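Local coordinates for CglIIR protein (Corynebacterium glutamicum, PDB 6F1S) that is the H subunit of the restriction endonuclease CglI, containing a DEAD-Z1 helicase-like motor that probably hydrolyses NTP, this chain being its C-terminal domain, at residues Leu40-Met54 with Glu84-Thr98. Sequence-based numbering, arbitrary orientation.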
loop_
_atom_site.group_PDB
_atom_site.type_symbol
_atom_site.label_atom_id
_atom_site.label_comp_id
_atom_site.label_asym_id
_atom_site.label_seq_id
_atom_site.Cartn_x
_atom_site.Cartn_y
_atom_site.Cartn_z
ATOM N N LEU A 40 -9.475 -8.351 -1.441
ATOM C CA LEU A 40 -10.108 -9.225 -0.457
ATOM C C LEU A 40 -10.168 -10.681 -0.930
ATOM O O LEU A 40 -10.068 -11.601 -0.118
ATOM C CB LEU A 40 -11.511 -8.724 -0.118
ATOM C CG LEU A 40 -11.562 -7.428 0.696
ATOM C CD1 LEU A 40 -13.003 -7.016 0.956
ATOM C CD2 LEU A 40 -10.787 -7.566 2.005
ATOM N N ALA A 41 -10.328 -10.892 -2.235
ATOM C CA ALA A 41 -10.289 -12.249 -2.780
ATOM C C ALA A 41 -8.876 -12.805 -2.673
ATOM O O ALA A 41 -8.689 -13.997 -2.443
ATOM C CB ALA A 41 -10.762 -12.281 -4.220
ATOM N N TYR A 42 -7.886 -11.935 -2.838
ATOM C CA TYR A 42 -6.490 -12.343 -2.714
ATOM C C TYR A 42 -6.186 -12.721 -1.267
ATOM O O TYR A 42 -5.552 -13.746 -1.007
ATOM C CB TYR A 42 -5.546 -11.228 -3.186
ATOM C CG TYR A 42 -4.083 -11.620 -3.214
ATOM C CD1 TYR A 42 -3.329 -11.662 -2.047
ATOM C CD2 TYR A 42 -3.450 -11.938 -4.413
ATOM C CE1 TYR A 42 -1.999 -12.025 -2.065
ATOM C CE2 TYR A 42 -2.113 -12.299 -4.442
ATOM C CZ TYR A 42 -1.392 -12.340 -3.266
ATOM O OH TYR A 42 -0.065 -12.697 -3.283
ATOM N N LEU A 43 -6.640 -11.886 -0.337
ATOM C CA LEU A 43 -6.414 -12.097 1.092
ATOM C C LEU A 43 -6.916 -13.461 1.551
ATOM O O LEU A 43 -6.278 -14.138 2.353
ATOM C CB LEU A 43 -7.091 -10.990 1.898
ATOM C CG LEU A 43 -7.258 -11.179 3.405
ATOM C CD1 LEU A 43 -5.917 -11.432 4.082
ATOM C CD2 LEU A 43 -7.940 -9.957 3.991
ATOM N N ASP A 44 -8.061 -13.866 1.025
ATOM C CA ASP A 44 -8.609 -15.171 1.352
ATOM C C ASP A 44 -7.819 -16.285 0.678
ATOM O O ASP A 44 -7.515 -17.299 1.294
ATOM C CB ASP A 44 -10.073 -15.256 0.939
ATOM C CG ASP A 44 -10.633 -16.646 1.104
ATOM O OD1 ASP A 44 -10.994 -17.005 2.245
ATOM O OD2 ASP A 44 -10.710 -17.377 0.091
ATOM N N LYS A 45 -7.481 -16.083 -0.589
ATOM C CA LYS A 45 -6.858 -17.131 -1.387
ATOM C C LYS A 45 -5.392 -17.363 -1.019
ATOM O O LYS A 45 -4.911 -18.495 -1.063
ATOM C CB LYS A 45 -6.978 -16.792 -2.876
ATOM C CG LYS A 45 -6.427 -17.855 -3.809
ATOM C CD LYS A 45 -7.267 -19.120 -3.780
ATOM C CE LYS A 45 -8.601 -18.920 -4.478
ATOM N NZ LYS A 45 -9.325 -20.212 -4.644
ATOM N N HIS A 46 -4.687 -16.300 -0.641
ATOM C CA HIS A 46 -3.236 -16.390 -0.478
ATOM C C HIS A 46 -2.701 -15.897 0.860
ATOM O O HIS A 46 -1.536 -16.117 1.180
ATOM C CB HIS A 46 -2.555 -15.629 -1.612
ATOM C CG HIS A 46 -2.860 -16.193 -2.962
ATOM N ND1 HIS A 46 -2.509 -17.472 -3.327
ATOM C CD2 HIS A 46 -3.503 -15.658 -4.028
ATOM C CE1 HIS A 46 -2.914 -17.701 -4.563
ATOM N NE2 HIS A 46 -3.517 -16.619 -5.010
ATOM N N GLY A 47 -3.548 -15.229 1.636
ATOM C CA GLY A 47 -3.178 -14.805 2.973
ATOM C C GLY A 47 -2.796 -13.343 3.088
ATOM O O GLY A 47 -2.600 -12.651 2.092
ATOM N N GLU A 48 -2.683 -12.873 4.323
ATOM C CA GLU A 48 -2.370 -11.476 4.587
ATOM C C GLU A 48 -0.881 -11.149 4.408
ATOM O O GLU A 48 -0.517 -9.991 4.228
ATOM C CB GLU A 48 -2.823 -11.099 6.002
ATOM C CG GLU A 48 -2.151 -11.888 7.106
ATOM C CD GLU A 48 -2.586 -11.435 8.491
ATOM O OE1 GLU A 48 -3.375 -10.464 8.587
ATOM O OE2 GLU A 48 -2.137 -12.054 9.481
ATOM N N ASP A 49 -0.028 -12.166 4.455
ATOM C CA ASP A 49 1.414 -11.968 4.327
ATOM C C ASP A 49 1.962 -12.983 3.337
ATOM O O ASP A 49 2.057 -14.166 3.639
ATOM C CB ASP A 49 2.109 -12.104 5.689
ATOM C CG ASP A 49 3.560 -11.633 5.671
ATOM O OD1 ASP A 49 4.142 -11.459 4.578
ATOM O OD2 ASP A 49 4.126 -11.441 6.768
ATOM N N SER A 50 2.322 -12.515 2.150
ATOM C CA SER A 50 2.705 -13.417 1.074
ATOM C C SER A 50 3.804 -12.823 0.220
ATOM O O SER A 50 4.171 -11.663 0.385
ATOM C CB SER A 50 1.498 -13.741 0.197
ATOM O OG SER A 50 1.083 -12.610 -0.548
ATOM N N THR A 51 4.333 -13.622 -0.696
ATOM C CA THR A 51 5.165 -13.064 -1.750
ATOM C C THR A 51 4.345 -13.065 -3.026
ATOM O O THR A 51 3.421 -13.859 -3.178
ATOM C CB THR A 51 6.475 -13.839 -1.948
ATOM O OG1 THR A 51 6.189 -15.186 -2.338
ATOM C CG2 THR A 51 7.286 -13.836 -0.661
ATOM N N ILE A 52 4.673 -12.155 -3.932
ATOM C CA ILE A 52 3.886 -11.971 -5.141
ATOM C C ILE A 52 4.783 -11.439 -6.259
ATOM O O ILE A 52 5.712 -10.672 -6.007
ATOM C CB ILE A 52 2.701 -11.017 -4.877
ATOM C CG1 ILE A 52 1.777 -10.927 -6.092
ATOM C CG2 ILE A 52 3.201 -9.649 -4.443
ATOM C CD1 ILE A 52 0.570 -10.038 -5.876
ATOM N N GLY A 53 4.521 -11.877 -7.488
ATOM C CA GLY A 53 5.323 -11.489 -8.636
ATOM C C GLY A 53 5.226 -10.012 -8.977
ATOM O O GLY A 53 4.188 -9.385 -8.768
HETATM N N MSE A 54 6.311 -9.470 -9.523
HETATM C CA MSE A 54 6.431 -8.042 -9.825
HETATM C C MSE A 54 5.298 -7.484 -10.668
HETATM O O MSE A 54 4.743 -6.436 -10.353
HETATM C CB MSE A 54 7.755 -7.769 -10.542
HETATM C CG MSE A 54 8.974 -8.030 -9.686
HETATM SE SE MSE A 54 8.908 -7.010 -8.026
HETATM C CE MSE A 54 10.655 -7.497 -7.317
ATOM N N GLU A 84 13.187 -6.780 -11.985
ATOM C CA GLU A 84 12.789 -7.856 -12.884
ATOM C C GLU A 84 13.919 -8.234 -13.828
ATOM O O GLU A 84 14.234 -9.412 -13.992
ATOM C CB GLU A 84 11.555 -7.461 -13.698
ATOM C CG GLU A 84 10.255 -8.045 -13.185
ATOM C CD GLU A 84 9.176 -8.087 -14.253
ATOM O OE1 GLU A 84 8.607 -7.024 -14.579
ATOM O OE2 GLU A 84 8.899 -9.189 -14.770
ATOM N N ARG A 85 14.529 -7.226 -14.444
ATOM C CA ARG A 85 15.573 -7.457 -15.433
ATOM C C ARG A 85 16.876 -7.918 -14.785
ATOM O O ARG A 85 17.594 -8.745 -15.345
ATOM C CB ARG A 85 15.806 -6.192 -16.265
ATOM C CG ARG A 85 14.627 -5.828 -17.162
ATOM C CD ARG A 85 14.940 -4.646 -18.070
ATOM N NE ARG A 85 15.061 -3.394 -17.329
ATOM C CZ ARG A 85 14.074 -2.519 -17.167
ATOM N NH1 ARG A 85 12.879 -2.753 -17.695
ATOM N NH2 ARG A 85 14.281 -1.408 -16.474
ATOM N N ASN A 86 17.169 -7.394 -13.600
ATOM C CA ASN A 86 18.412 -7.730 -12.916
ATOM C C ASN A 86 18.310 -9.020 -12.109
ATOM O O ASN A 86 19.221 -9.844 -12.129
ATOM C CB ASN A 86 18.845 -6.577 -12.008
ATOM C CG ASN A 86 19.037 -5.277 -12.770
ATOM O OD1 ASN A 86 19.023 -5.261 -14.000
ATOM N ND2 ASN A 86 19.221 -4.181 -12.040
ATOM N N GLN A 87 17.201 -9.193 -11.397
ATOM C CA GLN A 87 16.986 -10.390 -10.588
ATOM C C GLN A 87 15.617 -10.998 -10.880
ATOM O O GLN A 87 14.662 -10.764 -10.142
ATOM C CB GLN A 87 17.105 -10.059 -9.103
ATOM C CG GLN A 87 18.217 -9.083 -8.789
ATOM C CD GLN A 87 18.143 -8.555 -7.377
ATOM O OE1 GLN A 87 17.710 -9.255 -6.462
ATOM N NE2 GLN A 87 18.557 -7.309 -7.191
ATOM N N PRO A 88 15.522 -11.783 -11.962
ATOM C CA PRO A 88 14.262 -12.348 -12.465
ATOM C C PRO A 88 13.492 -13.183 -11.437
ATOM O O PRO A 88 12.266 -13.284 -11.532
ATOM C CB PRO A 88 14.721 -13.228 -13.632
ATOM C CG PRO A 88 16.005 -12.628 -14.070
ATOM C CD PRO A 88 16.665 -12.149 -12.815
ATOM N N HIS A 89 14.197 -13.770 -10.475
ATOM C CA HIS A 89 13.555 -14.622 -9.481
ATOM C C HIS A 89 13.032 -13.825 -8.295
ATOM O O HIS A 89 12.195 -14.313 -7.533
ATOM C CB HIS A 89 14.520 -15.702 -8.989
ATOM C CG HIS A 89 14.424 -16.990 -9.744
ATOM N ND1 HIS A 89 14.965 -17.161 -11.001
ATOM C CD2 HIS A 89 13.847 -18.172 -9.419
ATOM C CE1 HIS A 89 14.725 -18.393 -11.415
ATOM N NE2 HIS A 89 14.049 -19.026 -10.474
ATOM N N LEU A 90 13.527 -12.601 -8.136
ATOM C CA LEU A 90 13.146 -11.777 -6.993
ATOM C C LEU A 90 11.647 -11.475 -6.984
ATOM O O LEU A 90 11.070 -11.084 -8.001
ATOM C CB LEU A 90 13.939 -10.472 -6.978
ATOM C CG LEU A 90 13.670 -9.583 -5.761
ATOM C CD1 LEU A 90 13.996 -10.334 -4.474
ATOM C CD2 LEU A 90 14.459 -8.284 -5.852
ATOM N N THR A 91 11.022 -11.676 -5.828
ATOM C CA THR A 91 9.605 -11.393 -5.674
ATOM C C THR A 91 9.390 -10.272 -4.660
ATOM O O THR A 91 10.258 -9.989 -3.832
ATOM C CB THR A 91 8.811 -12.648 -5.226
ATOM O OG1 THR A 91 9.352 -13.155 -4.000
ATOM C CG2 THR A 91 8.877 -13.735 -6.288
ATOM N N ALA A 92 8.232 -9.632 -4.739
ATOM C CA ALA A 92 7.856 -8.629 -3.760
ATOM C C ALA A 92 7.094 -9.284 -2.621
ATOM O O ALA A 92 6.464 -10.327 -2.798
ATOM C CB ALA A 92 7.019 -7.528 -4.404
ATOM N N ARG A 93 7.175 -8.671 -1.447
ATOM C CA ARG A 93 6.387 -9.095 -0.300
ATOM C C ARG A 93 5.182 -8.169 -0.157
ATOM O O ARG A 93 5.308 -6.946 -0.262
ATOM C CB ARG A 93 7.238 -9.091 0.971
ATOM C CG ARG A 93 6.543 -9.632 2.211
ATOM C CD ARG A 93 7.505 -9.657 3.382
ATOM N NE ARG A 93 6.887 -10.135 4.615
ATOM C CZ ARG A 93 7.464 -10.075 5.813
ATOM N NH1 ARG A 93 8.677 -9.552 5.946
ATOM N NH2 ARG A 93 6.823 -10.536 6.880
HETATM N N MSE A 94 4.009 -8.754 0.056
HETATM C CA MSE A 94 2.795 -7.961 0.193
HETATM C C MSE A 94 2.039 -8.314 1.468
HETATM O O MSE A 94 1.756 -9.486 1.743
HETATM C CB MSE A 94 1.880 -8.134 -1.024
HETATM C CG MSE A 94 0.660 -7.219 -0.971
HETATM SE SE MSE A 94 -0.331 -7.051 -2.654
HETATM C CE MSE A 94 -1.310 -8.739 -2.612
ATOM N N VAL A 95 1.726 -7.278 2.241
ATOM C CA VAL A 95 0.999 -7.428 3.488
ATOM C C VAL A 95 -0.331 -6.685 3.393
ATOM O O VAL A 95 -0.367 -5.492 3.090
ATOM C CB VAL A 95 1.827 -6.909 4.688
ATOM C CG1 VAL A 95 1.028 -6.983 5.979
ATOM C CG2 VAL A 95 3.131 -7.697 4.811
ATOM N N LEU A 96 -1.420 -7.411 3.627
ATOM C CA LEU A 96 -2.765 -6.852 3.586
ATOM C C LEU A 96 -3.365 -6.865 4.980
ATOM O O LEU A 96 -3.505 -7.929 5.580
ATOM C CB LEU A 96 -3.670 -7.647 2.636
ATOM C CG LEU A 96 -3.207 -7.907 1.202
ATOM C CD1 LEU A 96 -4.235 -8.754 0.450
ATOM C CD2 LEU A 96 -2.945 -6.605 0.469
ATOM N N ARG A 97 -3.709 -5.688 5.494
ATOM C CA ARG A 97 -4.375 -5.576 6.791
ATOM C C ARG A 97 -5.765 -4.985 6.618
ATOM O O ARG A 97 -5.946 -3.999 5.896
ATOM C CB ARG A 97 -3.572 -4.698 7.755
ATOM C CG ARG A 97 -2.120 -5.077 7.909
ATOM C CD ARG A 97 -1.943 -6.355 8.692
ATOM N NE ARG A 97 -0.532 -6.561 8.987
ATOM C CZ ARG A 97 0.027 -7.746 9.180
ATOM N NH1 ARG A 97 -0.708 -8.848 9.104
ATOM N NH2 ARG A 97 1.324 -7.831 9.435
ATOM N N THR A 98 -6.743 -5.569 7.293
ATOM C CA THR A 98 -8.090 -5.025 7.255
ATOM C C THR A 98 -8.520 -4.553 8.643
ATOM O O THR A 98 -7.790 -4.733 9.624
ATOM C CB THR A 98 -9.081 -6.059 6.704
ATOM O OG1 THR A 98 -9.092 -7.211 7.554
ATOM C CG2 THR A 98 -8.673 -6.470 5.292
HETATM O O HOH W 1 -0.572 -11.028 0.958
HETATM O O HOH W 2 2.409 -11.060 9.327
HETATM O O HOH W 3 8.332 -11.164 -9.671
#
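Asp49 and Arg93 meet side-on across two antiparallel strands: NE of Arg93 donates to OD1 of Asp49 (3.0 Å) and NH2 to OD2 (2.8 Å), each oxygen using its syn lone pair. Carboxylate and guanidinium lie nearly coplanar, 11° apart, and both bonds are almost straight. Arg93 gets there fully extended, its CG anti to the backbone N (chi1 -175°). Its remaining nitrogen, NH1, pairs with Glu121, so the guanidinium is held between two carboxylates. Just before the strand, Glu48 makes a longer salt bridge, OE1 to NH1 of Arg97 (3.2 Å), with the two planes nearly perpendicular; the stronger partner of Arg97 is Asp114.

The other face is mainly apolar. Selenomethionine Met94, bent at chi3 (78°), lays its CE over the Tyr42 ring, 3.6 Å from the centroid, a CH-pi contact; CD2 of His46 lies over the opposite face, toward the rim. Leu96 reaches CD1 to CB of Leu43 and to CD1 of Tyr42, crossing Tyr42 at about a right angle, while Leu43 and Thr98 touch methyl to methyl. Farther along, Met94 CB meets Ile52 CG2, and the selenium of Met54 sits against Ala92 CB (4.1 Å).

Between these faces runs the ladder: Ser50 with Met94 and Ile52 with Ala92 form hydrogen-bonded pairs, and Leu96 N adds a bond to Glu48 O (2.8 Å). One water donates to the carbonyls of Gly47 and Met94 and also bonds Ser50 OG, which is tied to Tyr42 OH (3.0 Å). Strand 49-52 is an outermost strand of the mixed sheet, beside strand 92-100, fastened by the Asp49-Arg93 ion pair on one face and by a helix-to-strand apolar layer on the other; the guanidinium probably keeps Asp49 ionised, and its two bonds fix the rotation of the carboxylate.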